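Local coordinates for putative O-GlcNAcase nagJ (Clostridium perfringens, PDB 6PV5), which probably acts as a family 84 hexosaminidase, this chain being the catalytic, N-terminal part of a much longer protein, at residues I40-T45 and V178-E183; E204-I209 and I250-E255; S345-G350 and N393-K398; N426-V431 and W457-Y462; E463-W468 and E482-A487. One frame throughout, in Å; residues are numbered along the deposited sequence. Where two conformers were deposited one is given.

Five contacts, strung in series along the chain with none nested in or crossing another, show how a barrel enzyme is stitched to its flanking parts. Contact 1 closes the long loop of the N-terminal domain, bringing its first residues back to strand 174-182. Contact 2 joins two neighbouring helices early in the eight-stranded barrel, and contact 3 joins a small hairpin to a later barrel helix. Contact 4 links the turn before the last barrel strand to the linker after helix 446-457; contact 5 follows at once, pairing helices 464-476 and 480-487. Contact 4 is the hub, touching contacts 1, 3 and 5, whereas contact 2 touches none of the others.

Contact 1 of 5, residues I40-T45 and V178-E183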
# COMPACT_ATOMS: atom_id res chain seq x y z
N ILE A 40 -21.78 -1.02 -9.24
CA ILE A 40 -20.60 -1.77 -9.63
C ILE A 40 -19.41 -1.13 -8.92
O ILE A 40 -19.33 0.09 -8.84
CB ILE A 40 -20.43 -1.78 -11.16
N SER A 41 -18.51 -1.97 -8.38
CA SER A 41 -17.34 -1.49 -7.65
C SER A 41 -16.09 -2.23 -8.09
O SER A 41 -15.95 -3.43 -7.85
CB SER A 41 -17.54 -1.61 -6.17
OG SER A 41 -16.35 -1.29 -5.47
N ILE A 42 -15.18 -1.50 -8.75
CA ILE A 42 -13.89 -2.04 -9.14
C ILE A 42 -12.81 -1.28 -8.39
O ILE A 42 -12.79 -0.05 -8.38
CB ILE A 42 -13.67 -1.97 -10.66
CG1 ILE A 42 -14.88 -2.48 -11.45
CG2 ILE A 42 -12.38 -2.70 -11.05
CD1 ILE A 42 -15.20 -3.94 -11.22
N TYR A 43 -11.90 -2.02 -7.76
CA TYR A 43 -10.85 -1.43 -6.96
C TYR A 43 -9.55 -2.07 -7.42
O TYR A 43 -9.50 -3.29 -7.52
CB TYR A 43 -11.11 -1.77 -5.49
CG TYR A 43 -10.33 -0.97 -4.48
CD1 TYR A 43 -10.74 0.31 -4.12
CD2 TYR A 43 -9.21 -1.49 -3.86
CE1 TYR A 43 -10.06 1.04 -3.18
CE2 TYR A 43 -8.53 -0.78 -2.88
CZ TYR A 43 -8.95 0.50 -2.55
OH TYR A 43 -8.29 1.24 -1.61
N PRO A 44 -8.48 -1.30 -7.73
CA PRO A 44 -8.51 0.17 -7.72
C PRO A 44 -9.48 0.76 -8.74
O PRO A 44 -9.86 0.07 -9.69
CB PRO A 44 -7.09 0.55 -8.17
CG PRO A 44 -6.25 -0.64 -7.77
CD PRO A 44 -7.14 -1.83 -8.03
N THR A 45 -9.89 2.02 -8.53
CA THR A 45 -10.85 2.72 -9.38
C THR A 45 -10.32 2.82 -10.82
O THR A 45 -9.28 3.44 -11.05
CB THR A 45 -11.16 4.12 -8.86
OG1 THR A 45 -11.63 3.99 -7.52
CG2 THR A 45 -12.21 4.83 -9.70
N VAL A 178 -20.64 -3.35 -18.91
CA VAL A 178 -19.79 -2.18 -18.72
C VAL A 178 -18.81 -2.08 -19.89
O VAL A 178 -18.50 -3.08 -20.53
CB VAL A 178 -19.00 -2.22 -17.39
CG1 VAL A 178 -19.87 -1.99 -16.16
CG2 VAL A 178 -18.16 -3.48 -17.25
N VAL A 179 -18.33 -0.85 -20.11
CA VAL A 179 -17.09 -0.61 -20.83
C VAL A 179 -16.12 0.04 -19.85
O VAL A 179 -16.43 1.08 -19.25
CB VAL A 179 -17.31 0.28 -22.08
CG1 VAL A 179 -16.05 0.38 -22.92
CG2 VAL A 179 -18.49 -0.19 -22.93
N ILE A 180 -14.96 -0.59 -19.67
CA ILE A 180 -13.89 -0.04 -18.85
C ILE A 180 -12.68 0.15 -19.75
O ILE A 180 -12.25 -0.78 -20.43
CB ILE A 180 -13.59 -0.95 -17.64
CG1 ILE A 180 -14.70 -0.89 -16.59
CG2 ILE A 180 -12.23 -0.62 -17.02
CD1 ILE A 180 -14.80 -2.15 -15.76
N LYS A 181 -12.14 1.38 -19.74
CA LYS A 181 -10.86 1.69 -20.36
C LYS A 181 -9.89 2.09 -19.24
O LYS A 181 -10.14 3.08 -18.55
CB LYS A 181 -11.07 2.79 -21.42
CG LYS A 181 -12.06 2.44 -22.53
CD LYS A 181 -13.06 3.54 -22.86
N ASP A 182 -8.82 1.31 -19.04
CA ASP A 182 -8.10 1.38 -17.77
C ASP A 182 -6.60 1.21 -17.96
O ASP A 182 -6.15 0.40 -18.76
CB ASP A 182 -8.63 0.34 -16.79
CG ASP A 182 -8.35 0.62 -15.31
OD1 ASP A 182 -8.00 1.78 -14.97
OD2 ASP A 182 -8.51 -0.31 -14.50
N GLU A 183 -5.84 1.95 -17.14
CA GLU A 183 -4.38 1.90 -17.13
C GLU A 183 -3.87 2.65 -15.89
O GLU A 183 -4.55 3.51 -15.34
CB GLU A 183 -3.79 2.54 -18.39
CG GLU A 183 -4.26 3.97 -18.60
CD GLU A 183 -3.74 4.69 -19.84
OE1 GLU A 183 -3.07 4.03 -20.67
OE2 GLU A 183 -4.00 5.91 -19.96
O HOH W 1 -8.60 -1.08 -11.63
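Ile42 and Ile180 point toward each other and meet only through their outer atoms. Both CB atoms are directed at the opposite segment, yet the backbones stay apart, the two CA atoms standing 9.9 Å from each other, and the apolar touch is between Ile42 CG1 and Ile180 CD1 at 4.3 Å. Met49 of strand 48-51 touches both side chains, so this is one corner of a shared apolar cluster. Further along, the chemistry turns polar. Asp182 holds its carboxylate out towards the Pro44-Thr45 backbone, with CG swung to the far side from its own N (chi1 -159°). A water bridges the remaining distance, donating to Pro44 O at 2.6 Å and to Asp182 OD2 at 3.0 Å. The other oxygen, Asp182 OD1, lies 4.4 Å from Thr45 O; both are acceptors and each is served by other donors, OD1 by Lys47 N and Trp457 NE1, Thr45 O by Asn458 ND2. The peptide before Pro44 is cis. With so many donors converging on it, the buried carboxylate is probably ionised, and it draws the first residues, the last sheet strand of the N-terminal domain and the barrel's Trp457 to one polar point.

Contact 2 of 5, residues E204-I209 and I250-E255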
# COMPACT_ATOMS: atom_id res chain seq x y z
N GLU A 204 3.15 -15.09 5.30
CA GLU A 204 2.72 -13.70 5.17
C GLU A 204 3.16 -13.13 3.81
O GLU A 204 2.36 -12.56 3.07
CB GLU A 204 3.24 -12.88 6.36
CG GLU A 204 2.55 -13.27 7.67
CD GLU A 204 3.09 -12.63 8.93
OE1 GLU A 204 4.34 -12.46 9.06
OE2 GLU A 204 2.26 -12.30 9.80
N ARG A 205 4.43 -13.35 3.46
CA ARG A 205 4.97 -12.89 2.19
C ARG A 205 4.15 -13.37 1.01
O ARG A 205 3.75 -12.56 0.17
CB ARG A 205 6.44 -13.27 2.11
CG ARG A 205 7.29 -12.39 3.00
CD ARG A 205 8.69 -12.93 2.97
NE ARG A 205 9.49 -12.05 3.77
CZ ARG A 205 10.61 -12.41 4.36
NH1 ARG A 205 11.27 -11.53 5.09
NH2 ARG A 205 11.07 -13.66 4.21
N LEU A 206 3.85 -14.68 1.00
CA LEU A 206 3.09 -15.28 -0.09
C LEU A 206 1.69 -14.69 -0.09
O LEU A 206 1.11 -14.41 -1.15
CB LEU A 206 3.03 -16.79 0.10
CG LEU A 206 4.34 -17.54 -0.14
CD1 LEU A 206 4.21 -19.01 0.26
CD2 LEU A 206 4.78 -17.42 -1.59
N ASP A 207 1.15 -14.54 1.12
CA ASP A 207 -0.18 -13.97 1.26
C ASP A 207 -0.15 -12.53 0.73
O ASP A 207 -1.02 -12.13 -0.03
CB ASP A 207 -0.64 -14.07 2.71
CG ASP A 207 -1.95 -13.36 2.95
OD1 ASP A 207 -2.96 -13.80 2.38
OD2 ASP A 207 -1.93 -12.33 3.65
N GLN A 208 0.88 -11.76 1.09
CA GLN A 208 0.99 -10.39 0.59
C GLN A 208 1.07 -10.35 -0.94
O GLN A 208 0.33 -9.61 -1.60
CB GLN A 208 2.16 -9.67 1.26
CG GLN A 208 1.87 -9.31 2.71
CD GLN A 208 1.17 -7.98 2.90
OE1 GLN A 208 1.17 -7.11 2.03
NE2 GLN A 208 0.55 -7.83 4.07
N ILE A 209 1.95 -11.18 -1.52
CA ILE A 209 2.13 -11.18 -2.97
C ILE A 209 0.81 -11.42 -3.70
O ILE A 209 0.52 -10.74 -4.69
CB ILE A 209 3.22 -12.17 -3.40
CG1 ILE A 209 4.61 -11.67 -2.98
CG2 ILE A 209 3.15 -12.42 -4.91
CD1 ILE A 209 5.65 -12.76 -2.92
N ILE A 250 9.48 -16.18 -5.65
CA ILE A 250 9.66 -15.70 -7.01
C ILE A 250 8.56 -16.26 -7.91
O ILE A 250 7.89 -15.50 -8.63
CB ILE A 250 11.08 -15.98 -7.52
CG1 ILE A 250 12.12 -15.35 -6.58
CG2 ILE A 250 11.27 -15.50 -8.95
CD1 ILE A 250 13.50 -15.98 -6.65
N LYS A 251 8.30 -17.57 -7.79
CA LYS A 251 7.27 -18.19 -8.61
C LYS A 251 5.90 -17.59 -8.30
O LYS A 251 5.13 -17.27 -9.21
CB LYS A 251 7.29 -19.73 -8.50
N THR A 252 5.60 -17.42 -7.00
CA THR A 252 4.30 -16.85 -6.66
C THR A 252 4.19 -15.43 -7.20
O THR A 252 3.12 -15.02 -7.66
CB THR A 252 4.02 -16.91 -5.15
OG1 THR A 252 4.19 -18.27 -4.73
CG2 THR A 252 2.64 -16.42 -4.75
N ALA A 253 5.30 -14.68 -7.15
CA ALA A 253 5.28 -13.31 -7.66
C ALA A 253 5.04 -13.33 -9.17
O ALA A 253 4.20 -12.58 -9.69
CB ALA A 253 6.55 -12.61 -7.27
N ASN A 254 5.75 -14.22 -9.87
CA ASN A 254 5.62 -14.35 -11.31
C ASN A 254 4.18 -14.66 -11.70
O ASN A 254 3.62 -14.03 -12.59
CB ASN A 254 6.55 -15.43 -11.88
CG ASN A 254 8.02 -15.08 -11.76
OD1 ASN A 254 8.39 -13.93 -11.51
ND2 ASN A 254 8.88 -16.07 -11.96
N GLU A 255 3.57 -15.64 -11.03
CA GLU A 255 2.21 -16.02 -11.36
C GLU A 255 1.24 -14.87 -11.13
O GLU A 255 0.14 -14.88 -11.70
CB GLU A 255 1.79 -17.25 -10.57
CG GLU A 255 2.55 -18.49 -10.99
CD GLU A 255 2.44 -19.67 -10.04
OE1 GLU A 255 1.37 -19.80 -9.40
OE2 GLU A 255 3.42 -20.44 -9.93
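Ile209 and Ala253 form the buried side of this helix pair. The CG2 branch of Ile209 lies 3.6 Å from Ala253 CA and 4.1 Å from Ala253 CB; the small alanine lets the isoleucine methyl settle almost onto the opposite backbone. Beneath them the barrel strands take over, Tyr220 touching Ile209 and Phe260 touching Ala253. The other pair, Leu206 and Thr252, is partly exposed to solvent, though its atoms pack no less closely. These side chains cross at about a right angle, with Leu206 CD2 set 3.3 Å from Thr252 OG1 and 3.7 Å from Thr252 CB. Thr252 OG1 hydrogen-bonds to Glu248 O one turn earlier in its own helix; the same rotamer (chi1 -54°) directs Thr252 CG2 to Ile209 CG2, 4.0 Å away. The axes of the two short segments run nearly parallel, 11° apart and 9.7 Å at closest approach. Such side-by-side helices, following strands 188-192 and 219-222 and packed on the outside of the barrel, are the hallmark of a (beta/alpha)8 TIM-type barrel.

Contact 3 of 5, residues S345-G350 and N393-K398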
# COMPACT_ATOMS: atom_id res chain seq x y z
N SER A 345 15.20 17.39 2.19
CA SER A 345 15.97 18.35 2.98
C SER A 345 17.44 17.95 3.11
O SER A 345 18.30 18.84 3.20
CB SER A 345 15.33 18.60 4.32
OG SER A 345 14.04 19.16 4.11
N SER A 346 17.73 16.64 3.12
CA SER A 346 19.12 16.17 3.19
C SER A 346 19.90 16.55 1.92
O SER A 346 21.12 16.57 1.95
CB SER A 346 19.23 14.69 3.46
OG SER A 346 18.82 13.93 2.33
N MET A 347 19.19 16.90 0.84
CA MET A 347 19.80 17.04 -0.47
C MET A 347 20.23 18.49 -0.71
O MET A 347 20.98 18.75 -1.65
CB MET A 347 18.81 16.68 -1.58
CG MET A 347 18.46 15.20 -1.66
SD MET A 347 17.22 15.00 -2.94
CE MET A 347 16.58 13.37 -2.53
N PHE A 348 19.71 19.42 0.11
CA PHE A 348 19.86 20.85 -0.13
C PHE A 348 20.40 21.54 1.11
O PHE A 348 19.96 21.28 2.23
CB PHE A 348 18.52 21.51 -0.50
CG PHE A 348 17.95 21.00 -1.80
CD1 PHE A 348 18.35 21.54 -3.01
CD2 PHE A 348 17.02 19.98 -1.81
CE1 PHE A 348 17.82 21.07 -4.20
CE2 PHE A 348 16.51 19.49 -3.00
CZ PHE A 348 16.91 20.03 -4.20
N ASN A 349 21.37 22.43 0.88
CA ASN A 349 21.81 23.40 1.86
C ASN A 349 21.27 24.75 1.40
O ASN A 349 21.86 25.38 0.52
CB ASN A 349 23.33 23.40 2.01
CG ASN A 349 23.80 24.12 3.26
OD1 ASN A 349 23.15 25.06 3.72
ND2 ASN A 349 24.91 23.68 3.82
N GLY A 350 20.14 25.18 1.98
CA GLY A 350 19.47 26.37 1.51
C GLY A 350 18.97 26.15 0.08
O GLY A 350 18.21 25.23 -0.16
N ASN A 393 14.02 17.74 -10.65
CA ASN A 393 14.86 18.70 -11.36
C ASN A 393 16.34 18.45 -11.07
O ASN A 393 17.17 18.63 -11.96
CB ASN A 393 14.46 20.15 -11.11
CG ASN A 393 13.21 20.51 -11.89
OD1 ASN A 393 12.85 19.83 -12.85
ND2 ASN A 393 12.55 21.58 -11.48
N VAL A 394 16.66 18.03 -9.85
CA VAL A 394 18.06 17.81 -9.52
C VAL A 394 18.53 16.52 -10.20
O VAL A 394 19.67 16.45 -10.64
CB VAL A 394 18.28 17.77 -7.99
CG1 VAL A 394 19.70 17.38 -7.63
CG2 VAL A 394 17.89 19.10 -7.34
N TYR A 395 17.65 15.50 -10.27
CA TYR A 395 18.03 14.17 -10.71
C TYR A 395 17.79 13.99 -12.21
O TYR A 395 18.19 12.98 -12.79
CB TYR A 395 17.31 13.09 -9.88
CG TYR A 395 18.10 12.65 -8.68
CD1 TYR A 395 17.93 13.25 -7.44
CD2 TYR A 395 19.02 11.61 -8.78
CE1 TYR A 395 18.68 12.85 -6.34
CE2 TYR A 395 19.76 11.20 -7.69
CZ TYR A 395 19.61 11.83 -6.48
OH TYR A 395 20.36 11.43 -5.41
N ASN A 396 17.09 14.95 -12.83
CA ASN A 396 16.92 14.95 -14.28
C ASN A 396 16.14 13.72 -14.72
O ASN A 396 16.44 13.15 -15.77
CB ASN A 396 18.28 15.01 -14.99
CG ASN A 396 18.94 16.36 -14.81
OD1 ASN A 396 18.37 17.37 -15.23
ND2 ASN A 396 20.09 16.39 -14.15
N ARG A 397 15.17 13.29 -13.89
CA ARG A 397 14.38 12.10 -14.14
C ARG A 397 13.20 12.08 -13.17
O ARG A 397 13.23 12.72 -12.12
CB ARG A 397 15.22 10.83 -13.97
CG ARG A 397 15.59 10.54 -12.52
CD ARG A 397 16.71 9.55 -12.31
NE ARG A 397 18.00 10.18 -12.55
CZ ARG A 397 19.12 9.51 -12.80
NH1 ARG A 397 19.12 8.19 -12.85
NH2 ARG A 397 20.25 10.17 -13.01
N LYS A 398 12.15 11.36 -13.57
CA LYS A 398 11.05 11.04 -12.68
C LYS A 398 11.53 10.18 -11.51
O LYS A 398 12.24 9.20 -11.67
CB LYS A 398 9.94 10.35 -13.47
CG LYS A 398 9.10 11.29 -14.31
CD LYS A 398 7.89 10.56 -14.86
CE LYS A 398 6.95 11.44 -15.64
NZ LYS A 398 5.58 10.87 -15.62
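Met347 sends an extended side chain to Tyr395. With chi2 at 177° it runs straight out, and its sulfur SD arrives at the edge of the tyrosine ring, near the ring plane, 4.3 Å from Tyr395 CE1. At Phe348 the backbone straightens into a short strand and the ring takes over the contact. Its far corner reaches the helix: Phe348 CZ lies 3.4 Å and Phe348 CE1 3.7 Å from Val394 CG2, the methyl approaching obliquely while the two side chains slide past one another in opposite directions. Lys390, one turn earlier in the same helix, adds a cation-pi interaction to this ring. Beyond Tyr395 the helix stops, Asn396 turning out with positive phi, and the exit is clasped by Arg397, whose NE donates to Tyr395 O at 2.8 Å in an almost straight bond (170°) lying in the guanidinium plane. Around these pairs the fold closes in: Thr357 of helix 355-363 touches both Met347 and Val394, Val353 of the partner hairpin strand touches both Phe348 and Val394, and barrel strand 369-372 lies against Met347 through Trp372 and against Tyr395 through Val370.

Contact 4 of 5, residues N426-V431 and W457-Y462. With EDO (1,2-ethanediol), chain D.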
# COMPACT_ATOMS: atom_id res chain seq x y z
N ASN A 426 -1.46 14.96 -8.56
CA ASN A 426 -0.74 15.01 -9.83
C ASN A 426 0.75 14.76 -9.64
O ASN A 426 1.56 15.24 -10.43
CB ASN A 426 -0.95 16.36 -10.53
CG ASN A 426 -2.40 16.58 -10.89
OD1 ASN A 426 -3.03 17.51 -10.39
ND2 ASN A 426 -2.95 15.69 -11.70
N LEU A 427 1.10 13.99 -8.59
CA LEU A 427 2.47 13.56 -8.33
C LEU A 427 3.05 12.83 -9.53
O LEU A 427 4.27 12.85 -9.72
CB LEU A 427 2.46 12.60 -7.13
CG LEU A 427 3.66 12.71 -6.20
CD1 LEU A 427 3.66 14.06 -5.52
CD2 LEU A 427 3.64 11.59 -5.17
N ASP A 428 2.18 12.13 -10.28
CA ASP A 428 2.57 11.32 -11.42
C ASP A 428 3.31 12.15 -12.49
O ASP A 428 4.05 11.60 -13.30
CB ASP A 428 1.41 10.48 -11.96
CG ASP A 428 0.24 11.29 -12.49
OD1 ASP A 428 0.15 12.48 -12.18
OD2 ASP A 428 -0.58 10.71 -13.22
N GLU A 429 3.16 13.48 -12.46
CA GLU A 429 3.87 14.35 -13.40
C GLU A 429 5.38 14.29 -13.16
O GLU A 429 6.14 14.49 -14.10
CB GLU A 429 3.40 15.80 -13.26
CG GLU A 429 1.96 16.01 -13.69
CD GLU A 429 1.51 17.46 -13.69
OE1 GLU A 429 2.39 18.36 -13.64
OE2 GLU A 429 0.28 17.72 -13.72
N GLU A 430 5.80 14.03 -11.91
CA GLU A 430 7.22 14.09 -11.57
C GLU A 430 7.72 12.76 -11.00
O GLU A 430 8.92 12.60 -10.71
CB GLU A 430 7.48 15.23 -10.58
CG GLU A 430 7.22 16.62 -11.13
CD GLU A 430 7.97 16.98 -12.42
OE1 GLU A 430 9.13 16.55 -12.57
OE2 GLU A 430 7.37 17.69 -13.27
N VAL A 431 6.81 11.81 -10.82
CA VAL A 431 7.10 10.60 -10.06
C VAL A 431 6.55 9.41 -10.83
O VAL A 431 5.37 9.41 -11.19
CB VAL A 431 6.49 10.70 -8.63
CG1 VAL A 431 6.68 9.42 -7.83
CG2 VAL A 431 7.06 11.88 -7.86
N TRP A 457 -2.60 3.24 -8.68
CA TRP A 457 -3.23 2.88 -9.93
C TRP A 457 -3.93 4.10 -10.55
O TRP A 457 -3.93 4.25 -11.76
CB TRP A 457 -4.20 1.71 -9.76
CG TRP A 457 -4.79 1.27 -11.07
CD1 TRP A 457 -5.97 1.68 -11.62
CD2 TRP A 457 -4.18 0.39 -12.03
NE1 TRP A 457 -6.15 1.09 -12.84
CE2 TRP A 457 -5.06 0.30 -13.13
CE3 TRP A 457 -2.98 -0.32 -12.08
CZ2 TRP A 457 -4.77 -0.46 -14.26
CZ3 TRP A 457 -2.69 -1.08 -13.19
CH2 TRP A 457 -3.58 -1.15 -14.26
N ASN A 458 -4.56 4.93 -9.71
CA ASN A 458 -5.44 5.98 -10.20
C ASN A 458 -5.33 7.16 -9.24
O ASN A 458 -6.23 7.39 -8.43
CB ASN A 458 -6.87 5.47 -10.42
CG ASN A 458 -7.81 6.44 -11.12
OD1 ASN A 458 -7.55 7.64 -11.24
ND2 ASN A 458 -8.96 5.95 -11.56
N SER A 459 -4.21 7.90 -9.37
CA SER A 459 -3.89 9.00 -8.47
C SER A 459 -4.79 10.19 -8.73
O SER A 459 -5.15 10.93 -7.81
CB SER A 459 -2.43 9.38 -8.55
OG SER A 459 -2.08 9.80 -9.85
N VAL A 460 -5.18 10.36 -9.99
CA VAL A 460 -6.02 11.47 -10.38
C VAL A 460 -7.38 11.40 -9.69
O VAL A 460 -7.87 12.41 -9.20
CB VAL A 460 -6.12 11.55 -11.92
CG1 VAL A 460 -7.44 12.14 -12.41
CG2 VAL A 460 -4.93 12.31 -12.48
N SER A 461 -8.00 10.22 -9.64
CA SER A 461 -9.34 10.19 -9.05
C SER A 461 -9.33 9.75 -7.58
O SER A 461 -10.37 9.73 -6.94
CB SER A 461 -10.30 9.40 -9.89
OG SER A 461 -9.84 8.06 -10.04
N TYR A 462 -8.14 9.45 -7.02
CA TYR A 462 -8.04 8.95 -5.65
C TYR A 462 -8.62 9.95 -4.67
O TYR A 462 -8.14 11.08 -4.61
CB TYR A 462 -6.58 8.76 -5.25
CG TYR A 462 -6.35 8.29 -3.83
CD1 TYR A 462 -6.56 6.96 -3.47
CD2 TYR A 462 -5.90 9.18 -2.85
CE1 TYR A 462 -6.32 6.51 -2.18
CE2 TYR A 462 -5.65 8.75 -1.56
CZ TYR A 462 -5.87 7.41 -1.23
OH TYR A 462 -5.64 6.98 0.03
C1 EDO D . 12.46 15.38 -15.54
O1 EDO D . 12.79 16.70 -15.12
C2 EDO D . 11.34 14.74 -14.81
O2 EDO D . 10.06 15.33 -15.01
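A 3-10 turn leading into the last barrel strand, 431-436, meets an Asx motif in the linker between helices 446-457 and 464-476, on the side of the barrel where its strands begin. The meeting is light. Asp428 turns its carboxylate towards Ser459, with CG lodged between its own N and carbonyl carbon (chi1 63°), but Asp428 OD2 stays 3.8 Å from Ser459 OG, too far for a hydrogen bond. Beside it Asn426 ND2 stands 4.0 Å from Val460 CG2, the two side chains crossing at a slant. Each segment is instead stiffened from within. The 3-10 turn is held by Glu429 N to Asn426 O at 3.1 Å and Glu430 N to Leu427 O at 2.9 Å. In the linker, Asn458 OD1 accepts from Ser461 N at 3.1 Å, the N-H...O angle being 152° and the donor sitting above the carbonyl plane, while Ser459 N bonds to Ser185 OG. Lys398 NZ secures the turn through Asp428 O. At its far end Glu430 OE1, already bonded to Ser392 OG, also accepts a hydrogen bond from O2 of an ethanediol, probably from the crystallisation liquor, with Glu430 OE1 and EDO O2 2.9 Å apart.

Contact 5 of 5, residues E463-W468 and E482-A487; sequences EAEKSW and EFKIFA
Trp468 and Lys484 both leave their helices with CG opposite the backbone N (Trp468 chi1 -168°), but only the lysine continues extended, every torsion out to NZ being close to 180°. The two side chains cross at a slant: Lys484 CG stands over one face of the indole, and the chain runs on past the CE3-CZ3 margin, where Lys484 CE is 3.8 Å from Trp468 CZ3. One helical turn on, Ala487 CB approaches the benzene part obliquely, 3.7 Å from Trp468 CZ2, while Ala487 C lies in the ring plane at the edge, 4.1 Å from Trp468 CH2. On the pyrrole part, Trp468 NE1 bonds to Leu417 O. The contact joins helices 464-476 and 480-487, consecutive in the chain and following the last barrel strand; the axes of the two short segments are 13.1 Å apart at 134°, a spacing bridged by these long side chains. Glu465 OE2 is 4.4 Å from Lys484 NZ, beyond a salt bridge, and Glu465 has its own through OE1 with Arg497 NE. The lysine thus works in two ways: its carbon chain covers part of the aromatic face, and its ammonium makes a salt bridge with Asp469, with Glu465 nearby, both acids probably favouring its charged form.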
# COMPACT_ATOMS: atom_id res chain seq x y z
N GLU A 463 -9.61 9.51 -3.89
CA GLU A 463 -10.07 10.25 -2.71
C GLU A 463 -9.86 9.37 -1.48
O GLU A 463 -10.37 8.25 -1.43
CB GLU A 463 -11.56 10.58 -2.81
CG GLU A 463 -11.90 11.54 -3.92
CD GLU A 463 -13.40 11.69 -4.07
OE1 GLU A 463 -14.04 12.16 -3.10
OE2 GLU A 463 -13.94 11.30 -5.13
N ALA A 464 -9.11 9.90 -0.51
CA ALA A 464 -8.57 9.13 0.60
C ALA A 464 -9.70 8.44 1.37
O ALA A 464 -9.65 7.24 1.58
CB ALA A 464 -7.74 10.01 1.51
N GLU A 465 -10.74 9.19 1.72
CA GLU A 465 -11.76 8.71 2.63
C GLU A 465 -12.62 7.65 1.96
O GLU A 465 -12.97 6.65 2.58
CB GLU A 465 -12.65 9.85 3.13
CG GLU A 465 -13.31 9.53 4.46
CD GLU A 465 -12.49 9.90 5.69
OE1 GLU A 465 -11.32 10.33 5.53
OE2 GLU A 465 -13.03 9.79 6.82
N LYS A 466 -12.97 7.89 0.69
CA LYS A 466 -13.78 6.95 -0.06
C LYS A 466 -12.96 5.68 -0.33
O LYS A 466 -13.47 4.57 -0.30
CB LYS A 466 -14.40 7.63 -1.29
N SER A 467 -11.67 5.87 -0.61
CA SER A 467 -10.77 4.75 -0.84
C SER A 467 -10.65 3.90 0.44
O SER A 467 -10.71 2.69 0.38
CB SER A 467 -9.43 5.25 -1.27
OG SER A 467 -8.59 4.18 -1.64
N TRP A 468 -10.48 4.57 1.59
CA TRP A 468 -10.38 3.93 2.89
C TRP A 468 -11.61 3.07 3.17
O TRP A 468 -11.49 1.93 3.60
CB TRP A 468 -10.24 5.03 3.95
CG TRP A 468 -9.84 4.58 5.32
CD1 TRP A 468 -8.93 3.62 5.66
CD2 TRP A 468 -10.29 5.19 6.53
NE1 TRP A 468 -8.81 3.57 7.03
CE2 TRP A 468 -9.62 4.53 7.59
CE3 TRP A 468 -11.16 6.26 6.83
CZ2 TRP A 468 -9.83 4.90 8.92
CZ3 TRP A 468 -11.38 6.60 8.15
CH2 TRP A 468 -10.71 5.93 9.18
N GLU A 482 -18.03 -1.44 12.18
CA GLU A 482 -17.41 -1.55 13.49
C GLU A 482 -15.91 -1.25 13.35
O GLU A 482 -15.34 -0.53 14.15
CB GLU A 482 -17.59 -2.96 14.07
CG GLU A 482 -19.02 -3.24 14.50
CD GLU A 482 -19.98 -3.70 13.41
OE1 GLU A 482 -19.58 -3.76 12.23
OE2 GLU A 482 -21.13 -4.01 13.76
N PHE A 483 -15.29 -1.79 12.29
CA PHE A 483 -13.86 -1.60 12.09
C PHE A 483 -13.50 -0.13 11.89
O PHE A 483 -12.52 0.36 12.45
CB PHE A 483 -13.36 -2.46 10.93
CG PHE A 483 -11.86 -2.66 11.02
CD1 PHE A 483 -11.00 -1.69 10.52
CD2 PHE A 483 -11.33 -3.77 11.66
CE1 PHE A 483 -9.62 -1.85 10.65
CE2 PHE A 483 -9.96 -3.92 11.78
CZ PHE A 483 -9.10 -2.96 11.28
N LYS A 484 -14.27 0.59 11.05
CA LYS A 484 -13.97 1.98 10.76
C LYS A 484 -14.05 2.82 12.04
O LYS A 484 -13.20 3.67 12.26
CB LYS A 484 -14.89 2.54 9.67
CG LYS A 484 -14.55 3.97 9.27
CD LYS A 484 -15.43 4.54 8.20
CE LYS A 484 -15.08 5.97 7.85
NZ LYS A 484 -15.88 6.42 6.68
N ILE A 485 -15.07 2.56 12.88
CA ILE A 485 -15.20 3.22 14.17
C ILE A 485 -13.89 3.08 14.96
O ILE A 485 -13.44 4.04 15.58
CB ILE A 485 -16.43 2.73 14.95
CG1 ILE A 485 -17.74 3.15 14.27
CG2 ILE A 485 -16.36 3.21 16.39
CD1 ILE A 485 -18.99 2.40 14.74
N PHE A 486 -13.28 1.89 14.92
CA PHE A 486 -12.01 1.65 15.60
C PHE A 486 -10.86 2.34 14.85
O PHE A 486 -10.06 3.07 15.45
CB PHE A 486 -11.80 0.13 15.68
CG PHE A 486 -10.45 -0.33 16.17
CD1 PHE A 486 -10.12 -0.24 17.52
CD2 PHE A 486 -9.53 -0.89 15.29
CE1 PHE A 486 -8.88 -0.69 17.97
CE2 PHE A 486 -8.29 -1.32 15.74
CZ PHE A 486 -7.97 -1.23 17.08
N ALA A 487 -10.78 2.10 13.54
CA ALA A 487 -9.67 2.59 12.73
C ALA A 487 -9.62 4.12 12.72
O ALA A 487 -8.55 4.72 12.62
CB ALA A 487 -9.76 2.03 11.33